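Local coordinates for rhusiopathiae surface protein B (Erysipelothrix rhusiopathiae, PDB 3V10) that probably binds collagen as a cell-wall-attached surface adhesin, this chain being its collagen-binding region of two immunoglobulin-like domains, at residues Lys18-Asn22 with Ile149-Gln153; Asn23-Pro27 with Thr170-Ser174; Ala33-Met37 with Glu109-Gly113; Lys44-Gly48 with Phe101-Leu106; Val198-Ile204 with Gln245-Ile251. All blocks are in the same frame, centred on the assembly; numbering follows the deposited sequence.

Interaction 1: Lys18-Asn22 with Ile149-Gln153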
# COMPACT_ATOMS: atom_id res chain seq x y z
N LYS A 18 1.36 4.13 -14.61
CA LYS A 18 2.11 5.02 -15.49
C LYS A 18 1.54 6.42 -15.33
O LYS A 18 0.46 6.60 -14.78
CB LYS A 18 2.01 4.55 -16.94
CG LYS A 18 2.70 3.22 -17.20
CD LYS A 18 2.62 2.83 -18.66
CE LYS A 18 3.37 1.53 -18.93
NZ LYS A 18 3.23 1.09 -20.34
N GLY A 19 2.27 7.41 -15.82
CA GLY A 19 1.82 8.78 -15.68
C GLY A 19 2.25 9.38 -14.36
O GLY A 19 2.93 8.73 -13.56
N LEU A 20 1.85 10.62 -14.11
CA LEU A 20 2.21 11.31 -12.87
C LEU A 20 1.60 10.61 -11.66
O LEU A 20 0.38 10.48 -11.55
CB LEU A 20 1.75 12.76 -12.93
CG LEU A 20 2.12 13.71 -11.79
CD1 LEU A 20 3.64 13.78 -11.62
CD2 LEU A 20 1.55 15.09 -12.10
N ILE A 21 2.46 10.16 -10.75
CA ILE A 21 1.99 9.49 -9.54
C ILE A 21 1.68 10.58 -8.53
O ILE A 21 2.54 11.38 -8.17
CB ILE A 21 3.05 8.51 -9.02
CG1 ILE A 21 3.26 7.40 -10.05
CG2 ILE A 21 2.61 7.91 -7.68
CD1 ILE A 21 4.38 6.44 -9.72
N ASN A 22 0.43 10.60 -8.07
CA ASN A 22 -0.06 11.62 -7.15
C ASN A 22 0.29 11.54 -5.66
O ASN A 22 0.58 12.56 -5.03
CB ASN A 22 -1.58 11.74 -7.32
CG ASN A 22 -2.18 12.84 -6.49
OD1 ASN A 22 -2.72 12.60 -5.41
ND2 ASN A 22 -2.07 14.07 -6.98
N ILE A 149 9.45 7.43 -14.60
CA ILE A 149 8.57 7.43 -13.45
C ILE A 149 8.51 8.89 -13.02
O ILE A 149 9.55 9.52 -12.79
CB ILE A 149 9.13 6.57 -12.29
CG1 ILE A 149 9.00 5.08 -12.64
CG2 ILE A 149 8.40 6.90 -10.99
CD1 ILE A 149 9.48 4.14 -11.54
N THR A 150 7.30 9.43 -12.95
CA THR A 150 7.09 10.81 -12.55
C THR A 150 6.30 10.81 -11.25
O THR A 150 5.20 10.25 -11.18
CB THR A 150 6.31 11.59 -13.63
OG1 THR A 150 5.02 11.01 -13.81
CG2 THR A 150 7.06 11.55 -14.95
N ILE A 151 6.86 11.44 -10.22
CA ILE A 151 6.23 11.50 -8.92
C ILE A 151 5.95 12.93 -8.50
O ILE A 151 6.83 13.78 -8.53
CB ILE A 151 7.12 10.85 -7.83
CG1 ILE A 151 7.29 9.35 -8.12
CG2 ILE A 151 6.51 11.06 -6.45
CD1 ILE A 151 8.29 8.67 -7.21
N SER A 152 4.71 13.18 -8.11
CA SER A 152 4.31 14.51 -7.69
C SER A 152 4.76 14.81 -6.26
O SER A 152 4.53 14.03 -5.35
CB SER A 152 2.80 14.67 -7.77
OG SER A 152 2.39 15.87 -7.13
N GLN A 153 5.41 15.96 -6.10
CA GLN A 153 5.86 16.41 -4.80
C GLN A 153 5.04 17.65 -4.52
O GLN A 153 5.44 18.76 -4.87
CB GLN A 153 7.35 16.76 -4.83
CG GLN A 153 8.26 15.57 -4.98
CD GLN A 153 9.71 15.97 -5.12
OE1 GLN A 153 10.14 16.40 -6.19
NE2 GLN A 153 10.46 15.86 -4.03
O HOH W 1 5.20 7.38 -13.79
O HOH W 2 3.49 12.41 -3.47
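A short parallel strand pairing joins residues 20-21 to strand 150-153, at the edge of a small three-stranded sheet in the N-terminal part of the chain. I21 sits opposite I151 and bonds through both its N-H and its C=O: I21 N donates to T150 O at 2.8 Å, with the N-H pointing almost straight at the oxygen (172°), and I21 O accepts from S152 N at the same distance of 2.8 Å. On the far side of strand 150-153, residues 131-134 run antiparallel, so the central strand carries one parallel and one antiparallel neighbour, and residues 20-21 form an outer strand of this mixed sheet. Two waters extend the pairing past its ends. One donates to G19 O and accepts from T150 N, while the other donates to S152 O at 2.7 Å and more weakly to N22 O.

The side chains divide between the two faces. I21 and I151 lie on the buried one, where I21 CD1 reaches I149 CG2 at 4.2 Å; I28 covers I21 from strand 28-35, and V61 and L63 pack on I151. On the other face L20 and T150 cross at about a right angle. With CG of L20 opposite its backbone N (chi1 -175°), the CD1 branch bends over the partner strand, 3.8 Å from T150 OG1 and 4.0 Å from S152 CB.

Interaction 2: Asn23-Pro27 with Thr170-Ser174; sequences NPSQP and TGTFS
This contact lies where the two domains of the collagen-binding region meet: a turn from the N-terminal immunoglobulin-like domain touches the end of strand 167-173, an edge strand of a five-stranded antiparallel sheet in the second domain. The turn, N23-P27, begins as an Asx turn, in which N23 OD1 accepts the backbone N-H of S25 at 2.9 Å, in the carbonyl plane and on a lone pair. That fold of the chain presents the carbonyl of S25 to the strand. T172 OG1 donates to S25 O at 2.8 Å, again lying in the carbonyl plane on a lone pair, with a C=O...donor angle of 121°. The hydroxyl reaches the turn because OG1 stands opposite the backbone N of T172 (chi1 -171°).

F173, the next residue, sends its ring to the same turn. It also rests on V120 and L66 of the first domain and on M308, so one aromatic side chain from the second domain is embedded among residues of several segments. P27 lies alongside the ring, its CG near the CE2-CD2 side, while the backbone carbon of Q26 lies at the ring's edge, near its plane. V306 and M308 also pack on P27, adding the C-terminal part of the chain to this junction. P27 CG approaches F173 CE2 to 3.9 Å, and S25 O lies 3.2 Å from that same CE2.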
# COMPACT_ATOMS: atom_id res chain seq x y z
N ASN A 23 0.26 10.33 -5.09
CA ASN A 23 0.57 10.17 -3.67
C ASN A 23 1.12 8.76 -3.39
O ASN A 23 0.96 7.85 -4.20
CB ASN A 23 -0.69 10.42 -2.83
CG ASN A 23 -1.79 9.43 -3.13
OD1 ASN A 23 -1.64 8.23 -2.89
ND2 ASN A 23 -2.91 9.92 -3.66
N PRO A 24 1.78 8.58 -2.23
CA PRO A 24 2.36 7.28 -1.86
C PRO A 24 1.39 6.26 -1.27
O PRO A 24 1.82 5.23 -0.76
CB PRO A 24 3.44 7.68 -0.86
CG PRO A 24 2.79 8.80 -0.14
CD PRO A 24 2.18 9.62 -1.27
N SER A 25 0.09 6.53 -1.34
CA SER A 25 -0.91 5.62 -0.78
C SER A 25 -0.93 4.25 -1.45
O SER A 25 -1.09 3.23 -0.78
CB SER A 25 -2.31 6.24 -0.86
OG SER A 25 -2.78 6.28 -2.19
N GLN A 26 -0.77 4.23 -2.77
CA GLN A 26 -0.78 2.97 -3.51
C GLN A 26 0.66 2.58 -3.86
O GLN A 26 1.54 3.43 -3.92
CB GLN A 26 -1.60 3.11 -4.80
CG GLN A 26 -3.01 3.69 -4.61
CD GLN A 26 -3.97 2.73 -3.91
OE1 GLN A 26 -5.18 2.99 -3.84
NE2 GLN A 26 -3.44 1.63 -3.39
N PRO A 27 0.91 1.28 -4.09
CA PRO A 27 2.26 0.85 -4.42
C PRO A 27 2.64 1.22 -5.85
O PRO A 27 1.76 1.45 -6.69
CB PRO A 27 2.20 -0.67 -4.27
CG PRO A 27 0.95 -0.93 -3.47
CD PRO A 27 0.00 0.13 -3.95
N THR A 170 -9.79 7.29 4.33
CA THR A 170 -8.59 7.00 3.56
C THR A 170 -7.99 5.69 4.05
O THR A 170 -8.36 5.19 5.11
CB THR A 170 -7.53 8.11 3.73
OG1 THR A 170 -7.01 8.08 5.06
CG2 THR A 170 -8.13 9.47 3.45
N GLY A 171 -7.07 5.15 3.27
CA GLY A 171 -6.45 3.90 3.66
C GLY A 171 -5.19 3.64 2.87
O GLY A 171 -5.00 4.19 1.78
N THR A 172 -4.31 2.81 3.43
CA THR A 172 -3.08 2.47 2.75
C THR A 172 -2.50 1.21 3.37
O THR A 172 -3.02 0.71 4.38
CB THR A 172 -2.04 3.62 2.83
OG1 THR A 172 -0.93 3.32 1.97
CG2 THR A 172 -1.54 3.82 4.26
N PHE A 173 -1.46 0.68 2.75
CA PHE A 173 -0.81 -0.52 3.23
C PHE A 173 0.08 -0.18 4.41
O PHE A 173 0.57 0.94 4.53
CB PHE A 173 0.01 -1.16 2.11
CG PHE A 173 0.96 -0.21 1.43
CD1 PHE A 173 2.21 0.05 1.98
CD2 PHE A 173 0.59 0.44 0.26
CE1 PHE A 173 3.08 0.95 1.37
CE2 PHE A 173 1.45 1.34 -0.37
CZ PHE A 173 2.70 1.60 0.19
N SER A 174 0.27 -1.15 5.30
CA SER A 174 1.12 -0.97 6.45
C SER A 174 2.55 -1.33 6.07
O SER A 174 2.78 -2.24 5.26
CB SER A 174 0.68 -1.87 7.61
OG SER A 174 1.57 -1.77 8.71

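Interaction 3: Ala33-Met37 with Glu109-Gly113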
# COMPACT_ATOMS: atom_id res chain seq x y z
N ALA A 33 10.47 -10.10 -16.14
CA ALA A 33 10.48 -11.48 -16.61
C ALA A 33 11.89 -11.81 -17.06
O ALA A 33 12.60 -10.95 -17.57
CB ALA A 33 9.50 -11.65 -17.77
N PHE A 34 12.30 -13.06 -16.85
CA PHE A 34 13.63 -13.49 -17.27
C PHE A 34 13.63 -14.95 -17.69
O PHE A 34 12.64 -15.67 -17.49
CB PHE A 34 14.66 -13.24 -16.15
CG PHE A 34 14.40 -14.02 -14.89
CD1 PHE A 34 14.97 -15.27 -14.70
CD2 PHE A 34 13.58 -13.50 -13.89
CE1 PHE A 34 14.73 -15.99 -13.54
CE2 PHE A 34 13.34 -14.21 -12.72
CZ PHE A 34 13.92 -15.46 -12.55
N SER A 35 14.72 -15.39 -18.30
CA SER A 35 14.83 -16.77 -18.74
C SER A 35 16.29 -17.12 -18.88
O SER A 35 17.17 -16.28 -18.68
CB SER A 35 14.11 -16.97 -20.07
OG SER A 35 14.72 -16.19 -21.09
N ASP A 36 16.56 -18.38 -19.23
CA ASP A 36 17.93 -18.84 -19.40
C ASP A 36 18.52 -18.56 -20.78
O ASP A 36 19.46 -19.22 -21.20
CB ASP A 36 18.01 -20.34 -19.11
CG ASP A 36 16.95 -21.14 -19.83
OD1 ASP A 36 16.43 -20.66 -20.86
OD2 ASP A 36 16.63 -22.26 -19.37
N MET A 37 17.95 -17.58 -21.49
CA MET A 37 18.48 -17.21 -22.81
C MET A 37 19.19 -15.87 -22.64
O MET A 37 18.55 -14.85 -22.40
CB MET A 37 17.36 -17.07 -23.85
CG MET A 37 16.78 -18.38 -24.36
SD MET A 37 18.02 -19.59 -24.87
CE MET A 37 18.93 -18.73 -26.04
N GLU A 109 15.50 -28.05 -17.09
CA GLU A 109 16.22 -27.89 -18.34
C GLU A 109 16.09 -26.45 -18.80
O GLU A 109 17.09 -25.78 -18.99
CB GLU A 109 15.63 -28.82 -19.41
CG GLU A 109 15.97 -30.29 -19.20
CD GLU A 109 15.40 -31.18 -20.30
OE1 GLU A 109 14.16 -31.30 -20.41
OE2 GLU A 109 16.21 -31.77 -21.06
N ASN A 110 14.86 -25.96 -18.97
CA ASN A 110 14.65 -24.58 -19.40
C ASN A 110 14.03 -23.78 -18.27
O ASN A 110 12.95 -24.09 -17.80
CB ASN A 110 13.74 -24.54 -20.63
CG ASN A 110 14.34 -25.24 -21.83
OD1 ASN A 110 14.29 -26.47 -21.93
ND2 ASN A 110 14.92 -24.48 -22.74
N VAL A 111 14.72 -22.73 -17.85
CA VAL A 111 14.25 -21.90 -16.76
C VAL A 111 13.73 -20.53 -17.18
O VAL A 111 14.38 -19.80 -17.93
CB VAL A 111 15.38 -21.71 -15.72
CG1 VAL A 111 14.89 -20.90 -14.54
CG2 VAL A 111 15.89 -23.07 -15.27
N THR A 112 12.53 -20.19 -16.71
CA THR A 112 11.92 -18.90 -16.98
C THR A 112 11.32 -18.45 -15.66
O THR A 112 11.15 -19.26 -14.75
CB THR A 112 10.79 -18.99 -18.02
OG1 THR A 112 9.77 -19.87 -17.52
CG2 THR A 112 11.31 -19.51 -19.35
N GLY A 113 11.00 -17.17 -15.55
CA GLY A 113 10.40 -16.68 -14.32
C GLY A 113 9.92 -15.25 -14.42
O GLY A 113 10.28 -14.52 -15.34
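The backbones of 33-37 and 109-113 run antiparallel, their directions 163° apart, and pair where strand 28-35 ends and strand 112-123 begins. F34 and G113 form a hydrogen-bonded pair: F34 N donates to G113 O at 2.9 Å and G113 N returns a bond to F34 O at 3.0 Å. S35 and T112 follow as a non-hydrogen-bonded pair, with their CA atoms only 4.0 Å apart. One step farther, D36 N still reaches V111 O, but through a weak, bent bond.

At this fraying end the carboxylate of D36 takes over from the main chain. OD2 accepts from V111 N at a modelled distance of 2.5 Å, very short for such a bond. CG of D36 lies between its own backbone N and carbonyl carbon (chi1 49°), a placement that turns the acid across to residues 109-113 and sets OD2 beside N110 CA as well. D36 thus faces both the N-H and the C=O of V111, though the bond to the C=O is weak and the length of the other is doubtful.

The pairing belongs to the large curled sheet of the N-terminal immunoglobulin-like domain, in which strand 28-35 is flanked by strand 10-16 on its other side. Facing the domain interior, the F34 ring covers G113, whose CA sits over the ring face, 4.3 Å from the centroid and 17° off the normal. F51 and F99 meet F34 edge-to-face. On the opposite face of the sheet S35 CB touches T112 CG2 at 3.8 Å.

Interaction 4: Lys44-Gly48 with Phe101-Leu106; sequences KFKPG and FMEDVL
Two knobs of the 44-48 loop, the F45 ring and the P47 ring, fit against the turn formed by 101-106. F45 lies over F101 in an offset stack, the planes inclined by 16° and the centroids 4.3 Å apart. F101 CZ sits above the centre of the F45 ring, whereas F45 CB stands over the F101 ring, 3.8 Å from its centroid and almost on the normal. F45 CB also meets V105 CG2, so its base is wedged between valine and phenylalanine.

Residues 103-106 form a short 3-10 turn in the link from strand 96-101 to strand 112-123 of the N-terminal immunoglobulin-like domain, where the backbone of E103 and the side chains of V105 and L106 form a hollow. P47 fills it: CG rests 3.5 Å from E103 O, while CD presses on L106 CD2, also at 3.5 Å, a tight carbon contact. V105 CG1, placed between its own backbone N and carbonyl carbon (chi1 68°), backs the proline from the side of F45, at 3.8 Å from P47 CD. The K46 chain bends at chi2 and lays its CD across L106. Beyond the proline, G48 N donates to F101 O at 2.9 Å.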
# COMPACT_ATOMS: atom_id res chain seq x y z
N LYS A 44 23.03 -21.99 -18.01
CA LYS A 44 22.55 -22.95 -17.02
C LYS A 44 22.66 -22.29 -15.64
O LYS A 44 23.76 -22.13 -15.11
CB LYS A 44 23.44 -24.21 -17.09
CG LYS A 44 22.79 -25.53 -16.66
CD LYS A 44 22.15 -26.32 -17.85
CE LYS A 44 20.91 -25.62 -18.47
NZ LYS A 44 21.07 -24.67 -19.63
N PHE A 45 21.53 -21.91 -15.07
CA PHE A 45 21.54 -21.28 -13.75
C PHE A 45 21.96 -22.30 -12.71
O PHE A 45 21.51 -23.45 -12.74
CB PHE A 45 20.16 -20.71 -13.42
CG PHE A 45 19.77 -19.54 -14.29
CD1 PHE A 45 20.61 -18.43 -14.40
CD2 PHE A 45 18.57 -19.54 -14.99
CE1 PHE A 45 20.25 -17.34 -15.19
CE2 PHE A 45 18.21 -18.45 -15.79
CZ PHE A 45 19.04 -17.35 -15.89
N LYS A 46 22.86 -21.87 -11.83
CA LYS A 46 23.40 -22.72 -10.78
C LYS A 46 23.03 -22.17 -9.41
O LYS A 46 22.88 -20.96 -9.24
CB LYS A 46 24.92 -22.76 -10.87
CG LYS A 46 25.49 -23.09 -12.24
CD LYS A 46 25.22 -24.54 -12.60
CE LYS A 46 25.90 -24.88 -13.92
NZ LYS A 46 25.77 -26.32 -14.26
N PRO A 47 22.89 -23.05 -8.41
CA PRO A 47 22.55 -22.58 -7.06
C PRO A 47 23.55 -21.50 -6.66
O PRO A 47 24.76 -21.71 -6.76
CB PRO A 47 22.68 -23.84 -6.21
CG PRO A 47 22.33 -24.93 -7.17
CD PRO A 47 23.05 -24.51 -8.43
N GLY A 48 23.06 -20.35 -6.21
CA GLY A 48 23.95 -19.28 -5.81
C GLY A 48 24.03 -18.15 -6.83
O GLY A 48 24.38 -17.03 -6.47
N PHE A 101 19.30 -18.04 -6.89
CA PHE A 101 18.81 -19.35 -7.28
C PHE A 101 19.15 -20.37 -6.19
O PHE A 101 20.26 -20.36 -5.66
CB PHE A 101 19.47 -19.77 -8.60
CG PHE A 101 18.93 -19.04 -9.81
CD1 PHE A 101 17.73 -19.43 -10.39
CD2 PHE A 101 19.63 -17.97 -10.36
CE1 PHE A 101 17.23 -18.76 -11.50
CE2 PHE A 101 19.14 -17.29 -11.47
CZ PHE A 101 17.94 -17.69 -12.05
N MET A 102 18.20 -21.24 -5.87
CA MET A 102 18.42 -22.25 -4.84
C MET A 102 18.85 -23.58 -5.45
O MET A 102 18.84 -23.75 -6.67
CB MET A 102 17.14 -22.44 -4.01
CG MET A 102 16.76 -21.23 -3.14
SD MET A 102 17.93 -20.88 -1.79
CE MET A 102 18.92 -19.61 -2.50
N GLU A 103 19.24 -24.51 -4.58
CA GLU A 103 19.70 -25.84 -4.98
C GLU A 103 18.93 -26.54 -6.10
O GLU A 103 19.52 -27.00 -7.08
CB GLU A 103 19.71 -26.76 -3.75
CG GLU A 103 20.20 -28.18 -4.01
CD GLU A 103 21.67 -28.22 -4.39
OE1 GLU A 103 22.45 -27.40 -3.85
OE2 GLU A 103 22.04 -29.09 -5.20
N ASP A 104 17.61 -26.61 -5.96
CA ASP A 104 16.80 -27.30 -6.95
C ASP A 104 16.70 -26.70 -8.35
O ASP A 104 15.97 -27.22 -9.19
CB ASP A 104 15.40 -27.53 -6.40
CG ASP A 104 15.38 -28.57 -5.29
OD1 ASP A 104 15.70 -29.75 -5.58
OD2 ASP A 104 15.06 -28.22 -4.14
N VAL A 105 17.44 -25.63 -8.61
CA VAL A 105 17.40 -25.07 -9.95
C VAL A 105 18.11 -26.06 -10.87
O VAL A 105 17.95 -26.03 -12.09
CB VAL A 105 18.10 -23.69 -10.02
CG1 VAL A 105 19.59 -23.85 -9.80
CG2 VAL A 105 17.80 -23.02 -11.35
N LEU A 106 18.87 -26.96 -10.27
CA LEU A 106 19.62 -27.97 -11.01
C LEU A 106 18.72 -29.08 -11.56
O LEU A 106 19.20 -30.00 -12.23
CB LEU A 106 20.69 -28.58 -10.10
CG LEU A 106 21.76 -27.62 -9.58
CD1 LEU A 106 22.73 -28.34 -8.64
CD2 LEU A 106 22.51 -27.04 -10.78

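Interaction 5: Val198-Ile204 with Gln245-Ile251; sequences VKVIDTI and QVLTVMI
Seven main-chain hydrogen bonds join strand 198-204 to residues 245-251 as regular antiparallel neighbours in one sheet of the immunoglobulin-like sandwich of the second, collagen-binding domain. V198 with I251, V200 with V249 and D202 with L247 are the hydrogen-bonded pairs, each closed by two bonds; that from V198 N to I251 O measures 2.7 Å. I204 N continues the series to Q245 O. At this end the Q245 side chain bends at chi2 and brings NE2 back to I204 O, a weak bond of 3.2 Å; the same NE2 also donates to H208 O.

D202 is an acid on the inward face, its OD2 bonded to N279 ND2 and to the hydroxyl of Y265. The remaining side chains of that face are mainly aliphatic. V198 and I251 stand abreast, as do V200 and V249, while L247 packs on L210, I215 and Y265 and I251 on F261, residues of the opposing five-stranded sheet.

The other face carries K199, I201, T203, V246, T248 and M250. K199 runs alongside M250 in the same direction, CG to CG at 3.9 Å. The lysine is extended, and its CE passes T248 CG2 at 3.8 Å. Farther along, I201 CG2 stands opposite its own backbone N (chi1 -62° to CG1), which directs this branch to V246 CG1, 3.8 Å away.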
# COMPACT_ATOMS: atom_id res chain seq x y z
N VAL A 198 -24.57 11.83 14.76
CA VAL A 198 -23.84 11.48 13.54
C VAL A 198 -23.66 9.97 13.51
O VAL A 198 -23.29 9.37 14.52
CB VAL A 198 -22.46 12.17 13.51
CG1 VAL A 198 -21.69 11.73 12.27
CG2 VAL A 198 -22.64 13.69 13.51
N LYS A 199 -23.94 9.35 12.37
CA LYS A 199 -23.78 7.90 12.27
C LYS A 199 -23.04 7.50 11.00
O LYS A 199 -23.36 7.96 9.91
CB LYS A 199 -25.15 7.20 12.29
CG LYS A 199 -25.06 5.67 12.25
CD LYS A 199 -26.42 5.02 12.45
CE LYS A 199 -26.30 3.50 12.51
NZ LYS A 199 -27.64 2.85 12.63
N VAL A 200 -22.04 6.64 11.16
CA VAL A 200 -21.26 6.16 10.03
C VAL A 200 -21.33 4.64 10.03
O VAL A 200 -21.11 4.02 11.06
CB VAL A 200 -19.77 6.56 10.12
CG1 VAL A 200 -18.98 5.88 8.98
CG2 VAL A 200 -19.63 8.07 10.03
N ILE A 201 -21.67 4.05 8.89
CA ILE A 201 -21.70 2.60 8.79
C ILE A 201 -20.62 2.26 7.78
O ILE A 201 -20.72 2.59 6.60
CB ILE A 201 -23.07 2.07 8.32
CG1 ILE A 201 -24.16 2.45 9.33
CG2 ILE A 201 -23.01 0.55 8.19
CD1 ILE A 201 -25.54 1.94 8.98
N ASP A 202 -19.57 1.61 8.27
CA ASP A 202 -18.44 1.24 7.44
C ASP A 202 -18.45 -0.25 7.15
O ASP A 202 -18.49 -1.07 8.06
CB ASP A 202 -17.13 1.63 8.15
CG ASP A 202 -15.91 1.34 7.30
OD1 ASP A 202 -15.78 0.20 6.80
OD2 ASP A 202 -15.07 2.25 7.14
N THR A 203 -18.40 -0.60 5.87
CA THR A 203 -18.39 -2.00 5.48
C THR A 203 -17.07 -2.36 4.84
O THR A 203 -16.77 -1.92 3.73
CB THR A 203 -19.52 -2.32 4.48
OG1 THR A 203 -20.79 -2.10 5.11
CG2 THR A 203 -19.43 -3.78 4.06
N ILE A 204 -16.26 -3.15 5.54
CA ILE A 204 -14.97 -3.56 5.02
C ILE A 204 -15.21 -4.56 3.90
O ILE A 204 -15.97 -5.51 4.06
CB ILE A 204 -14.11 -4.21 6.13
CG1 ILE A 204 -13.84 -3.17 7.22
CG2 ILE A 204 -12.80 -4.75 5.55
CD1 ILE A 204 -13.31 -3.76 8.51
N GLN A 245 -17.84 -7.68 9.10
CA GLN A 245 -17.18 -6.68 8.27
C GLN A 245 -17.73 -5.28 8.50
O GLN A 245 -17.24 -4.32 7.90
CB GLN A 245 -17.36 -7.04 6.79
CG GLN A 245 -16.79 -8.38 6.36
CD GLN A 245 -15.28 -8.44 6.51
OE1 GLN A 245 -14.76 -8.89 7.53
NE2 GLN A 245 -14.57 -7.97 5.49
N VAL A 246 -18.73 -5.15 9.36
CA VAL A 246 -19.34 -3.85 9.60
C VAL A 246 -18.92 -3.14 10.88
O VAL A 246 -19.13 -3.64 11.98
CB VAL A 246 -20.88 -3.98 9.62
CG1 VAL A 246 -21.51 -2.59 9.68
CG2 VAL A 246 -21.37 -4.74 8.37
N LEU A 247 -18.32 -1.96 10.72
CA LEU A 247 -17.88 -1.14 11.84
C LEU A 247 -18.77 0.09 11.82
O LEU A 247 -18.83 0.82 10.83
CB LEU A 247 -16.40 -0.76 11.67
CG LEU A 247 -15.73 0.04 12.79
CD1 LEU A 247 -14.20 -0.09 12.66
CD2 LEU A 247 -16.15 1.50 12.70
N THR A 248 -19.48 0.31 12.92
CA THR A 248 -20.40 1.44 13.02
C THR A 248 -19.96 2.42 14.08
O THR A 248 -19.56 2.03 15.18
CB THR A 248 -21.82 0.94 13.36
OG1 THR A 248 -22.23 -0.04 12.40
CG2 THR A 248 -22.83 2.11 13.36
N VAL A 249 -20.01 3.71 13.74
CA VAL A 249 -19.63 4.77 14.66
C VAL A 249 -20.84 5.66 14.84
O VAL A 249 -21.39 6.18 13.86
CB VAL A 249 -18.46 5.62 14.09
CG1 VAL A 249 -18.08 6.72 15.08
CG2 VAL A 249 -17.27 4.72 13.80
N MET A 250 -21.26 5.83 16.09
CA MET A 250 -22.41 6.67 16.40
C MET A 250 -21.97 7.74 17.40
O MET A 250 -21.37 7.43 18.43
CB MET A 250 -23.55 5.82 16.98
CG MET A 250 -24.19 4.90 15.95
SD MET A 250 -25.38 3.69 16.63
CE MET A 250 -24.31 2.27 16.76
N ILE A 251 -22.24 9.00 17.06
CA ILE A 251 -21.86 10.11 17.93
C ILE A 251 -23.04 11.03 18.22
O ILE A 251 -23.59 11.65 17.31
CB ILE A 251 -20.73 10.95 17.29
CG1 ILE A 251 -19.56 10.05 16.89
CG2 ILE A 251 -20.26 12.02 18.28
CD1 ILE A 251 -18.48 10.77 16.12

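The five contacts spread along an elongated two-domain chain. Interactions 3 and 4 lie together at the far end of the N-terminal domain, their centres 12 Å apart, and touch directly: the F45 ring packs on S35 and D36, and F34 on F101. Both are nested along the chain within the loops closed by interactions 1 and 2, which are adjacent in sequence, their centres 14 Å apart. Interaction 5 follows in series in the second domain, its centre about 50 Å from that of interaction 3, on the opposite side of the chain's centre. Interaction 2 joins the domains and so bears on their relative placement, consistent with the Collagen Hug model, in which collagen is held between them.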